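Local structure of PrhC (Penicillium brasilianum, 5X9J) at residues 123-127 with 152-156; 90-96 with 111-117; 57-63 with 142-148. The protein acts as a homodimeric isomerase in the biosynthesis of paraherquonin, a fungal meroterpenoid with a congested hexacyclic skeleton. All coordinates share one frame; numbering follows the deposited sequence.

Contact 1 of 3, residues 123-127 with 152-156; sequences PYENE and RKQDL
With CG turned opposite its own backbone N (chi1 178°), Tyr124 brings its ring up to Leu156, while Arg152, bent at chi2 (-73°), runs out past the carbonyl of Glu125 and turns NH1 to it. Leu156 CD2 stands over the middle of the Tyr124 ring, 3.7 Å from the centroid, in a CH-pi contact in which the two side chains meet at about a right angle. The same ring turns an edge to the helix backbone, where Arg152 O lies 3.6 Å from Tyr124 CE1. Beyond the ring, Tyr124 OH receives an almost straight bond (178°) from Asn126 ND2 at 2.8 Å, in the plane of the amide. Asn126 OD1 is used twice, by the backbone N of Glu127 in the carbonyl plane and by the backbone N of Asp149. The amide is thereby fixed in its flip, and its ND2 rests 3.6 Å from Arg152 CB. Arg152 NH1 reaches Glu125 O at 3.0 Å from well above the carbonyl plane, off its lone pairs. Water 1 joins Arg152 NH1 to Glu127 OE2, so this opposite charge is met through solvent. Were Tyr124 replaced by an alanine, Leu156 CD2 would probably lose the ring face it rests on and Asn126 ND2 would be left without its hydroxyl acceptor. Strand 124-127 and helix 152-156 run nearly antiparallel, their axes 8.8 Å apart. On the strand, Tyr124 and Asn126 are paired through the backbone with Ala117 and Cys115 of strand 108-119. Trp83 of helix 73-86 meets both Tyr124 and Leu156, and Tyr79 of that helix touches Lys153; from the second subunit, Pro64 packs on Glu127 and Arg152, and Val151 on Gln154.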
loop_
_atom_site.group_PDB
_atom_site.type_symbol
_atom_site.label_atom_id
_atom_site.label_comp_id
_atom_site.label_asym_id
_atom_site.label_seq_id
_atom_site.Cartn_x
_atom_site.Cartn_y
_atom_site.Cartn_z
ATOM N N PRO B 123 16.690 -13.006 -8.619
ATOM C CA PRO B 123 16.271 -11.601 -8.726
ATOM C C PRO B 123 15.015 -11.321 -7.909
ATOM O O PRO B 123 14.128 -12.168 -7.775
ATOM C CB PRO B 123 16.018 -11.421 -10.225
ATOM C CG PRO B 123 16.830 -12.528 -10.877
ATOM C CD PRO B 123 16.730 -13.675 -9.929
ATOM N N TYR B 124 14.959 -10.120 -7.343
ATOM C CA TYR B 124 13.841 -9.693 -6.516
ATOM C C TYR B 124 13.343 -8.359 -7.037
ATOM O O TYR B 124 14.143 -7.454 -7.295
ATOM C CB TYR B 124 14.255 -9.566 -5.048
ATOM C CG TYR B 124 13.171 -9.083 -4.106
ATOM C CD1 TYR B 124 11.974 -9.774 -3.977
ATOM C CD2 TYR B 124 13.368 -7.955 -3.309
ATOM C CE1 TYR B 124 10.991 -9.352 -3.088
ATOM C CE2 TYR B 124 12.386 -7.515 -2.425
ATOM C CZ TYR B 124 11.200 -8.223 -2.322
ATOM O OH TYR B 124 10.237 -7.814 -1.433
ATOM N N GLU B 125 12.031 -8.243 -7.202
ATOM C CA GLU B 125 11.419 -6.974 -7.566
ATOM C C GLU B 125 10.148 -6.812 -6.753
ATOM O O GLU B 125 9.376 -7.764 -6.607
ATOM C CB GLU B 125 11.123 -6.908 -9.065
ATOM C CG GLU B 125 12.403 -6.986 -9.911
ATOM C CD GLU B 125 12.138 -7.120 -11.398
ATOM O OE1 GLU B 125 11.019 -7.526 -11.782
ATOM O OE2 GLU B 125 13.060 -6.821 -12.184
ATOM N N ASN B 126 9.949 -5.621 -6.198
ATOM C CA ASN B 126 8.728 -5.343 -5.466
ATOM C C ASN B 126 8.317 -3.909 -5.759
ATOM O O ASN B 126 9.081 -3.123 -6.330
ATOM C CB ASN B 126 8.897 -5.608 -3.962
ATOM C CG ASN B 126 7.605 -6.113 -3.319
ATOM O OD1 ASN B 126 6.529 -5.735 -3.749
ATOM N ND2 ASN B 126 7.713 -6.964 -2.295
ATOM N N GLU B 127 7.072 -3.597 -5.407
ATOM C CA GLU B 127 6.503 -2.270 -5.557
ATOM C C GLU B 127 5.810 -1.916 -4.252
ATOM O O GLU B 127 5.274 -2.787 -3.558
ATOM C CB GLU B 127 5.537 -2.202 -6.744
ATOM C CG GLU B 127 6.259 -2.359 -8.099
ATOM C CD GLU B 127 5.312 -2.565 -9.272
ATOM O OE1 GLU B 127 4.158 -2.082 -9.214
ATOM O OE2 GLU B 127 5.724 -3.214 -10.259
ATOM N N ARG B 152 5.163 -11.110 -3.629
ATOM C CA ARG B 152 6.560 -10.954 -4.036
ATOM C C ARG B 152 7.491 -11.245 -2.870
ATOM O O ARG B 152 8.468 -11.986 -3.009
ATOM C CB ARG B 152 6.809 -9.543 -4.570
ATOM C CG ARG B 152 6.180 -9.262 -5.916
ATOM C CD ARG B 152 6.937 -9.978 -7.042
ATOM N NE ARG B 152 6.304 -9.785 -8.348
ATOM C CZ ARG B 152 6.467 -8.715 -9.115
ATOM N NH1 ARG B 152 7.238 -7.720 -8.709
ATOM N NH2 ARG B 152 5.854 -8.635 -10.293
ATOM N N LYS B 153 7.185 -10.693 -1.697
ATOM C CA LYS B 153 8.056 -10.925 -0.554
ATOM C C LYS B 153 7.995 -12.372 -0.086
ATOM O O LYS B 153 9.032 -12.961 0.251
ATOM C CB LYS B 153 7.701 -9.996 0.599
ATOM C CG LYS B 153 8.673 -10.176 1.745
ATOM C CD LYS B 153 8.407 -9.229 2.880
ATOM C CE LYS B 153 9.625 -9.167 3.792
ATOM N NZ LYS B 153 9.244 -8.689 5.156
ATOM N N GLN B 154 6.796 -12.960 -0.028
ATOM C CA GLN B 154 6.702 -14.341 0.435
ATOM C C GLN B 154 7.411 -15.292 -0.524
ATOM O O GLN B 154 8.022 -16.271 -0.090
ATOM C CB GLN B 154 5.240 -14.767 0.615
ATOM C CG GLN B 154 5.115 -16.145 1.264
ATOM C CD GLN B 154 5.855 -16.240 2.624
ATOM O OE1 GLN B 154 5.696 -15.380 3.498
ATOM N NE2 GLN B 154 6.675 -17.284 2.790
ATOM N N ASP B 155 7.326 -15.025 -1.829
ATOM C CA ASP B 155 8.032 -15.848 -2.808
ATOM C C ASP B 155 9.539 -15.759 -2.605
ATOM O O ASP B 155 10.244 -16.770 -2.693
ATOM C CB ASP B 155 7.673 -15.423 -4.236
ATOM C CG ASP B 155 6.272 -15.868 -4.667
ATOM O OD1 ASP B 155 5.672 -16.741 -3.991
ATOM O OD2 ASP B 155 5.773 -15.345 -5.697
ATOM N N LEU B 156 10.052 -14.556 -2.328
ATOM C CA LEU B 156 11.472 -14.417 -2.011
ATOM C C LEU B 156 11.833 -15.233 -0.778
ATOM O O LEU B 156 12.815 -15.984 -0.786
ATOM C CB LEU B 156 11.839 -12.947 -1.803
ATOM C CG LEU B 156 13.270 -12.734 -1.275
ATOM C CD1 LEU B 156 14.322 -13.246 -2.274
ATOM C CD2 LEU B 156 13.526 -11.281 -0.945
HETATM O O HOH W 1 7.705 -5.147 -10.053
#

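Contact 2 of 3, residues 90-96 with 111-117; sequences SKFWIID and FRAACSA
The indole of Trp93 leans across the neighbouring strand and lies over Ala114. Its chi1 of 65° puts CG between the backbone N and the carbonyl carbon, which folds the ring back over the pair: Ala114 CB makes a CH-pi contact 4.0 Å from the centroid of the six-membered ring, and Ala114 O stands above the plane toward the rim. Ser116 OG meets the same indole at its edge, 3.6 Å from Trp93 CZ3. Ile95 closes on Ala114 from farther along, its CG2 lying 3.8 Å from Ala114 CB. On the other side of the sheet Phe92 meets two neighbours obliquely, CZ touching Ala113 CB and CD2 lying 3.5 Å from Cys115 CB. Ile94 crosses Phe111 at about a right angle, with CD1 over the ring face. The strands form an antiparallel ladder in which Lys91-Ser116 and Trp93-Ala114 are hydrogen-bonded pairs, while Phe92-Cys115 and Ile94-Ala113 are non-hydrogen-bonded. Helix 26-43 packs on the Phe92, Ile94 and Phe111 side through Cys38, an arrangement consistent with an NTF2-like alpha+beta fold. Past the last backbone bond, from Ile95 N to Arg112 O, water 2 takes over, linking Ile95 O to Arg112 N. Asp96 OD2 then forms a salt bridge with Arg112 NH1 at 2.6 Å. NH1 comes to the anti side of OD2 but out of the carboxylate plane, the bond is bent (130°), and carboxylate and guanidinium planes stand 79° apart, a single-oxygen grip instead of a two-pronged one. Ile95 CD1 lies over one face of that guanidinium, and Cys62 of the second subunit packs on Arg112.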
loop_
_atom_site.group_PDB
_atom_site.type_symbol
_atom_site.label_atom_id
_atom_site.label_comp_id
_atom_site.label_asym_id
_atom_site.label_seq_id
_atom_site.Cartn_x
_atom_site.Cartn_y
_atom_site.Cartn_z
ATOM N N SER B 90 21.036 -3.470 -4.400
ATOM C CA SER B 90 19.727 -3.033 -3.934
ATOM C C SER B 90 19.428 -1.623 -4.424
ATOM O O SER B 90 20.224 -0.701 -4.205
ATOM C CB SER B 90 19.669 -3.056 -2.410
ATOM O OG SER B 90 19.668 -4.377 -1.915
ATOM N N LYS B 91 18.260 -1.456 -5.051
ATOM C CA LYS B 91 17.803 -0.177 -5.578
ATOM C C LYS B 91 16.390 0.095 -5.075
ATOM O O LYS B 91 15.587 -0.834 -4.949
ATOM C CB LYS B 91 17.810 -0.175 -7.114
ATOM C CG LYS B 91 19.184 -0.390 -7.760
ATOM C CD LYS B 91 19.051 -0.659 -9.267
ATOM C CE LYS B 91 20.414 -0.934 -9.930
ATOM N NZ LYS B 91 21.313 0.259 -9.915
ATOM N N PHE B 92 16.085 1.369 -4.817
ATOM C CA PHE B 92 14.778 1.793 -4.313
ATOM C C PHE B 92 14.514 3.177 -4.891
ATOM O O PHE B 92 15.335 4.083 -4.712
ATOM C CB PHE B 92 14.775 1.815 -2.779
ATOM C CG PHE B 92 13.396 1.896 -2.146
ATOM C CD1 PHE B 92 12.844 3.122 -1.793
ATOM C CD2 PHE B 92 12.679 0.748 -1.860
ATOM C CE1 PHE B 92 11.588 3.203 -1.196
ATOM C CE2 PHE B 92 11.423 0.817 -1.263
ATOM C CZ PHE B 92 10.876 2.046 -0.934
ATOM N N TRP B 93 13.408 3.345 -5.613
ATOM C CA TRP B 93 13.186 4.605 -6.309
ATOM C C TRP B 93 11.693 4.891 -6.421
ATOM O O TRP B 93 10.873 3.972 -6.490
ATOM C CB TRP B 93 13.827 4.597 -7.714
ATOM C CG TRP B 93 13.207 3.598 -8.680
ATOM C CD1 TRP B 93 12.285 3.865 -9.651
ATOM C CD2 TRP B 93 13.490 2.188 -8.776
ATOM N NE1 TRP B 93 11.967 2.715 -10.332
ATOM C CE2 TRP B 93 12.697 1.673 -9.819
ATOM C CE3 TRP B 93 14.335 1.319 -8.083
ATOM C CZ2 TRP B 93 12.718 0.322 -10.182
ATOM C CZ3 TRP B 93 14.351 -0.026 -8.444
ATOM C CH2 TRP B 93 13.549 -0.508 -9.483
ATOM N N ILE B 94 11.360 6.187 -6.464
ATOM C CA ILE B 94 9.975 6.613 -6.610
ATOM C C ILE B 94 9.510 6.381 -8.041
ATOM O O ILE B 94 10.237 6.659 -9.008
ATOM C CB ILE B 94 9.827 8.091 -6.208
ATOM C CG1 ILE B 94 10.253 8.285 -4.761
ATOM C CG2 ILE B 94 8.385 8.557 -6.382
ATOM C CD1 ILE B 94 10.054 9.702 -4.267
ATOM N N ILE B 95 8.300 5.837 -8.179
ATOM C CA ILE B 95 7.651 5.633 -9.468
ATOM C C ILE B 95 6.345 6.416 -9.480
ATOM O O ILE B 95 5.807 6.789 -8.429
ATOM C CB ILE B 95 7.365 4.143 -9.759
ATOM C CG1 ILE B 95 6.428 3.566 -8.682
ATOM C CG2 ILE B 95 8.673 3.344 -9.848
ATOM C CD1 ILE B 95 5.917 2.133 -8.968
ATOM N N ASP B 96 5.831 6.647 -10.689
ATOM C CA ASP B 96 4.471 7.149 -10.900
ATOM C C ASP B 96 4.234 8.405 -10.064
ATOM O O ASP B 96 3.316 8.483 -9.245
ATOM C CB ASP B 96 3.446 6.049 -10.579
ATOM C CG ASP B 96 2.022 6.416 -10.997
ATOM O OD1 ASP B 96 1.863 7.288 -11.881
ATOM O OD2 ASP B 96 1.057 5.825 -10.440
ATOM N N PHE B 111 3.915 8.183 -1.300
ATOM C CA PHE B 111 4.397 8.028 -2.662
ATOM C C PHE B 111 4.539 6.555 -2.999
ATOM O O PHE B 111 4.748 5.716 -2.126
ATOM C CB PHE B 111 5.734 8.753 -2.876
ATOM C CG PHE B 111 6.829 8.320 -1.932
ATOM C CD1 PHE B 111 7.720 7.317 -2.290
ATOM C CD2 PHE B 111 6.981 8.939 -0.699
ATOM C CE1 PHE B 111 8.748 6.943 -1.432
ATOM C CE2 PHE B 111 7.983 8.565 0.164
ATOM C CZ PHE B 111 8.887 7.569 -0.211
ATOM N N ARG B 112 4.418 6.258 -4.283
ATOM C CA ARG B 112 4.665 4.924 -4.797
ATOM C C ARG B 112 6.148 4.755 -5.087
ATOM O O ARG B 112 6.810 5.685 -5.559
ATOM C CB ARG B 112 3.853 4.688 -6.067
ATOM C CG ARG B 112 2.348 4.690 -5.863
ATOM C CD ARG B 112 1.663 4.432 -7.201
ATOM N NE ARG B 112 1.797 3.035 -7.609
ATOM C CZ ARG B 112 1.348 2.551 -8.762
ATOM N NH1 ARG B 112 0.755 3.358 -9.637
ATOM N NH2 ARG B 112 1.494 1.262 -9.036
ATOM N N ALA B 113 6.670 3.568 -4.789
ATOM C CA ALA B 113 8.077 3.284 -5.003
ATOM C C ALA B 113 8.219 1.865 -5.532
ATOM O O ALA B 113 7.315 1.032 -5.400
ATOM C CB ALA B 113 8.890 3.460 -3.713
ATOM N N ALA B 114 9.355 1.606 -6.161
ATOM C CA ALA B 114 9.720 0.269 -6.593
ATOM C C ALA B 114 11.100 -0.044 -6.041
ATOM O O ALA B 114 11.879 0.855 -5.721
ATOM C CB ALA B 114 9.707 0.138 -8.125
ATOM N N CYS B 115 11.388 -1.332 -5.905
ATOM C CA CYS B 115 12.696 -1.764 -5.450
ATOM C C CYS B 115 13.080 -3.030 -6.194
ATOM O O CYS B 115 12.231 -3.735 -6.753
ATOM C CB CYS B 115 12.745 -2.008 -3.941
ATOM S SG CYS B 115 11.629 -3.305 -3.399
ATOM N N SER B 116 14.384 -3.293 -6.207
ATOM C CA SER B 116 14.929 -4.474 -6.856
ATOM C C SER B 116 16.253 -4.818 -6.204
ATOM O O SER B 116 16.908 -3.970 -5.586
ATOM C CB SER B 116 15.129 -4.265 -8.358
ATOM O OG SER B 116 16.014 -3.181 -8.603
ATOM N N ALA B 117 16.634 -6.085 -6.343
ATOM C CA ALA B 117 17.896 -6.576 -5.813
ATOM C C ALA B 117 18.181 -7.934 -6.425
ATOM O O ALA B 117 17.261 -8.670 -6.800
ATOM C CB ALA B 117 17.874 -6.688 -4.284
HETATM O O HOH W 2 4.477 8.286 -6.363
#

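Contact 3 of 3, residues 57-63 with 142-148; sequences CLTYQCC and DGIWEFF
Strands 57-61 and 142-148 run side by side in the same direction, 12° apart, as a parallel pair within an otherwise mostly antiparallel curved sheet, as in NTF2-like folds. Backbone bonds alternate between them: Ile144 N to Leu58 O, Tyr60 N to Ile144 O at 2.7 Å, Glu146 N to Tyr60 O, and Cys62 N to Glu146 O. At the start, Asp142 and Gly143 both face Gln133 of strand 124-134 in a classic beta bulge, and a CB on Gly143 would run into Trp145 CH2. Tyr60 and Trp145 point the same way with near-parallel planes (4°), offset so that little of either ring lies over the other; Tyr60 CD1 stands over the indole face near its rim, 3.4 Å from Trp145 NE1. On the opposite side of the sheet, Gln61 bends at chi2 and sends NE2 to the anti lone pair of Glu146 OE2, 2.7 Å away, with the acceptor in the amide plane. Beyond the strand, Cys62 CB sits over the Phe147 ring, 3.5 Å from its centroid, while Leu129 of the second subunit packs on Phe147. Cys63 SG lies over the centre of the Phe148 ring, 3.9 Å from the centroid.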
loop_
_atom_site.group_PDB
_atom_site.type_symbol
_atom_site.label_atom_id
_atom_site.label_comp_id
_atom_site.label_asym_id
_atom_site.label_seq_id
_atom_site.Cartn_x
_atom_site.Cartn_y
_atom_site.Cartn_z
ATOM N N CYS B 57 12.111 7.678 15.650
ATOM C CA CYS B 57 11.420 7.250 14.439
ATOM C C CYS B 57 11.019 5.781 14.525
ATOM O O CYS B 57 11.800 4.928 14.947
ATOM C CB CYS B 57 12.314 7.467 13.213
ATOM S SG CYS B 57 11.481 7.130 11.623
ATOM N N LEU B 58 9.799 5.484 14.102
ATOM C CA LEU B 58 9.319 4.113 14.017
ATOM C C LEU B 58 8.948 3.784 12.578
ATOM O O LEU B 58 8.395 4.626 11.869
ATOM C CB LEU B 58 8.104 3.899 14.930
ATOM C CG LEU B 58 8.383 3.994 16.433
ATOM C CD1 LEU B 58 7.082 3.933 17.224
ATOM C CD2 LEU B 58 9.326 2.874 16.851
ATOM N N THR B 59 9.238 2.551 12.162
ATOM C CA THR B 59 8.857 2.022 10.857
ATOM C C THR B 59 7.742 0.997 11.039
ATOM O O THR B 59 7.905 0.030 11.788
ATOM C CB THR B 59 10.052 1.369 10.152
ATOM O OG1 THR B 59 11.103 2.325 10.000
ATOM C CG2 THR B 59 9.640 0.853 8.763
ATOM N N TYR B 60 6.628 1.202 10.350
ATOM C CA TYR B 60 5.501 0.272 10.374
ATOM C C TYR B 60 5.381 -0.422 9.025
ATOM O O TYR B 60 5.078 0.227 8.020
ATOM C CB TYR B 60 4.188 0.994 10.673
ATOM C CG TYR B 60 4.148 1.779 11.959
ATOM C CD1 TYR B 60 4.702 3.045 12.030
ATOM C CD2 TYR B 60 3.518 1.265 13.093
ATOM C CE1 TYR B 60 4.655 3.781 13.202
ATOM C CE2 TYR B 60 3.458 1.999 14.275
ATOM C CZ TYR B 60 4.037 3.256 14.317
ATOM O OH TYR B 60 4.001 4.006 15.472
ATOM N N GLN B 61 5.581 -1.731 9.003
ATOM C CA GLN B 61 5.203 -2.518 7.838
ATOM C C GLN B 61 3.713 -2.826 7.950
ATOM O O GLN B 61 3.241 -3.230 9.014
ATOM C CB GLN B 61 6.025 -3.808 7.767
ATOM C CG GLN B 61 7.533 -3.576 7.837
ATOM C CD GLN B 61 8.075 -2.904 6.590
ATOM O OE1 GLN B 61 8.845 -1.940 6.664
ATOM N NE2 GLN B 61 7.674 -3.412 5.429
ATOM N N CYS B 62 2.972 -2.624 6.863
ATOM C CA CYS B 62 1.515 -2.600 6.935
ATOM C C CYS B 62 0.839 -3.757 6.199
ATOM O O CYS B 62 -0.353 -3.673 5.902
ATOM C CB CYS B 62 0.996 -1.268 6.401
ATOM S SG CYS B 62 1.489 0.144 7.426
ATOM N N CYS B 63 1.560 -4.830 5.888
ATOM C CA CYS B 63 0.909 -6.016 5.353
ATOM C C CYS B 63 0.713 -7.008 6.484
ATOM O O CYS B 63 1.705 -7.527 7.021
ATOM C CB CYS B 63 1.729 -6.641 4.226
ATOM S SG CYS B 63 1.835 -5.561 2.771
ATOM N N ASP B 142 10.198 11.215 10.870
ATOM C CA ASP B 142 9.798 10.819 12.218
ATOM C C ASP B 142 8.893 9.595 12.233
ATOM O O ASP B 142 8.701 8.994 13.299
ATOM C CB ASP B 142 9.099 11.998 12.927
ATOM C CG ASP B 142 8.807 11.727 14.413
ATOM O OD1 ASP B 142 9.683 11.207 15.146
ATOM O OD2 ASP B 142 7.675 12.036 14.847
ATOM N N GLY B 143 8.340 9.208 11.086
ATOM C CA GLY B 143 7.527 8.014 10.977
ATOM C C GLY B 143 7.515 7.485 9.554
ATOM O O GLY B 143 7.527 8.262 8.598
ATOM N N ILE B 144 7.510 6.162 9.406
ATOM C CA ILE B 144 7.525 5.499 8.105
ATOM C C ILE B 144 6.476 4.398 8.130
ATOM O O ILE B 144 6.484 3.553 9.029
ATOM C CB ILE B 144 8.907 4.894 7.780
ATOM C CG1 ILE B 144 9.993 5.966 7.829
ATOM C CG2 ILE B 144 8.892 4.192 6.411
ATOM C CD1 ILE B 144 11.398 5.406 8.062
ATOM N N TRP B 145 5.575 4.415 7.152
ATOM C CA TRP B 145 4.639 3.324 6.914
ATOM C C TRP B 145 4.930 2.765 5.533
ATOM O O TRP B 145 5.073 3.532 4.575
ATOM C CB TRP B 145 3.186 3.806 6.998
ATOM C CG TRP B 145 2.816 4.300 8.372
ATOM C CD1 TRP B 145 2.109 3.621 9.330
ATOM C CD2 TRP B 145 3.154 5.574 8.946
ATOM N NE1 TRP B 145 1.986 4.403 10.464
ATOM C CE2 TRP B 145 2.611 5.603 10.252
ATOM C CE3 TRP B 145 3.860 6.691 8.483
ATOM C CZ2 TRP B 145 2.755 6.707 11.100
ATOM C CZ3 TRP B 145 3.998 7.787 9.321
ATOM C CH2 TRP B 145 3.446 7.786 10.620
ATOM N N GLU B 146 5.018 1.446 5.422
ATOM C CA GLU B 146 5.322 0.835 4.138
ATOM C C GLU B 146 4.317 -0.250 3.802
ATOM O O GLU B 146 4.036 -1.122 4.628
ATOM C CB GLU B 146 6.734 0.239 4.104
ATOM C CG GLU B 146 6.993 -0.492 2.783
ATOM C CD GLU B 146 8.409 -1.053 2.626
ATOM O OE1 GLU B 146 9.106 -0.597 1.689
ATOM O OE2 GLU B 146 8.810 -1.952 3.412
ATOM N N PHE B 147 3.794 -0.194 2.587
ATOM C CA PHE B 147 3.040 -1.275 1.971
ATOM C C PHE B 147 3.865 -1.856 0.841
ATOM O O PHE B 147 4.491 -1.115 0.084
ATOM C CB PHE B 147 1.724 -0.780 1.385
ATOM C CG PHE B 147 0.744 -0.355 2.403
ATOM C CD1 PHE B 147 0.879 0.870 3.038
ATOM C CD2 PHE B 147 -0.317 -1.182 2.732
ATOM C CE1 PHE B 147 -0.039 1.268 4.002
ATOM C CE2 PHE B 147 -1.239 -0.799 3.678
ATOM C CZ PHE B 147 -1.100 0.431 4.321
ATOM N N PHE B 148 3.859 -3.171 0.709
ATOM C CA PHE B 148 4.605 -3.809 -0.361
ATOM C C PHE B 148 3.744 -4.947 -0.866
ATOM O O PHE B 148 2.713 -5.267 -0.275
ATOM C CB PHE B 148 5.973 -4.320 0.133
ATOM C CG PHE B 148 5.867 -5.157 1.374
ATOM C CD1 PHE B 148 5.883 -4.565 2.626
ATOM C CD2 PHE B 148 5.675 -6.526 1.289
ATOM C CE1 PHE B 148 5.740 -5.328 3.769
ATOM C CE2 PHE B 148 5.528 -7.294 2.419
ATOM C CZ PHE B 148 5.569 -6.701 3.668
HETATM O O HOH W 3 7.398 7.501 14.777
#

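Overall arrangement
All three contacts draw on one curved sheet. Contacts 1 and 2, with centres about 12 Å apart, share a strand boundary, where Tyr124 O packs 3.5 Å from Ser116 CB. Contact 3 joins contact 1, about 18 Å away between centres, through strand 141-148 and the helix that follows it: Lys153 CD packs 3.5 Å from Phe148 CE2. Contacts 2 and 3, about 15 Å apart between centres, touch within the chain at Phe92 CE2 and Glu146 OE1, 4.0 Å apart. They also meet across the dimer, where Asp96 packs against Trp145 of the second subunit.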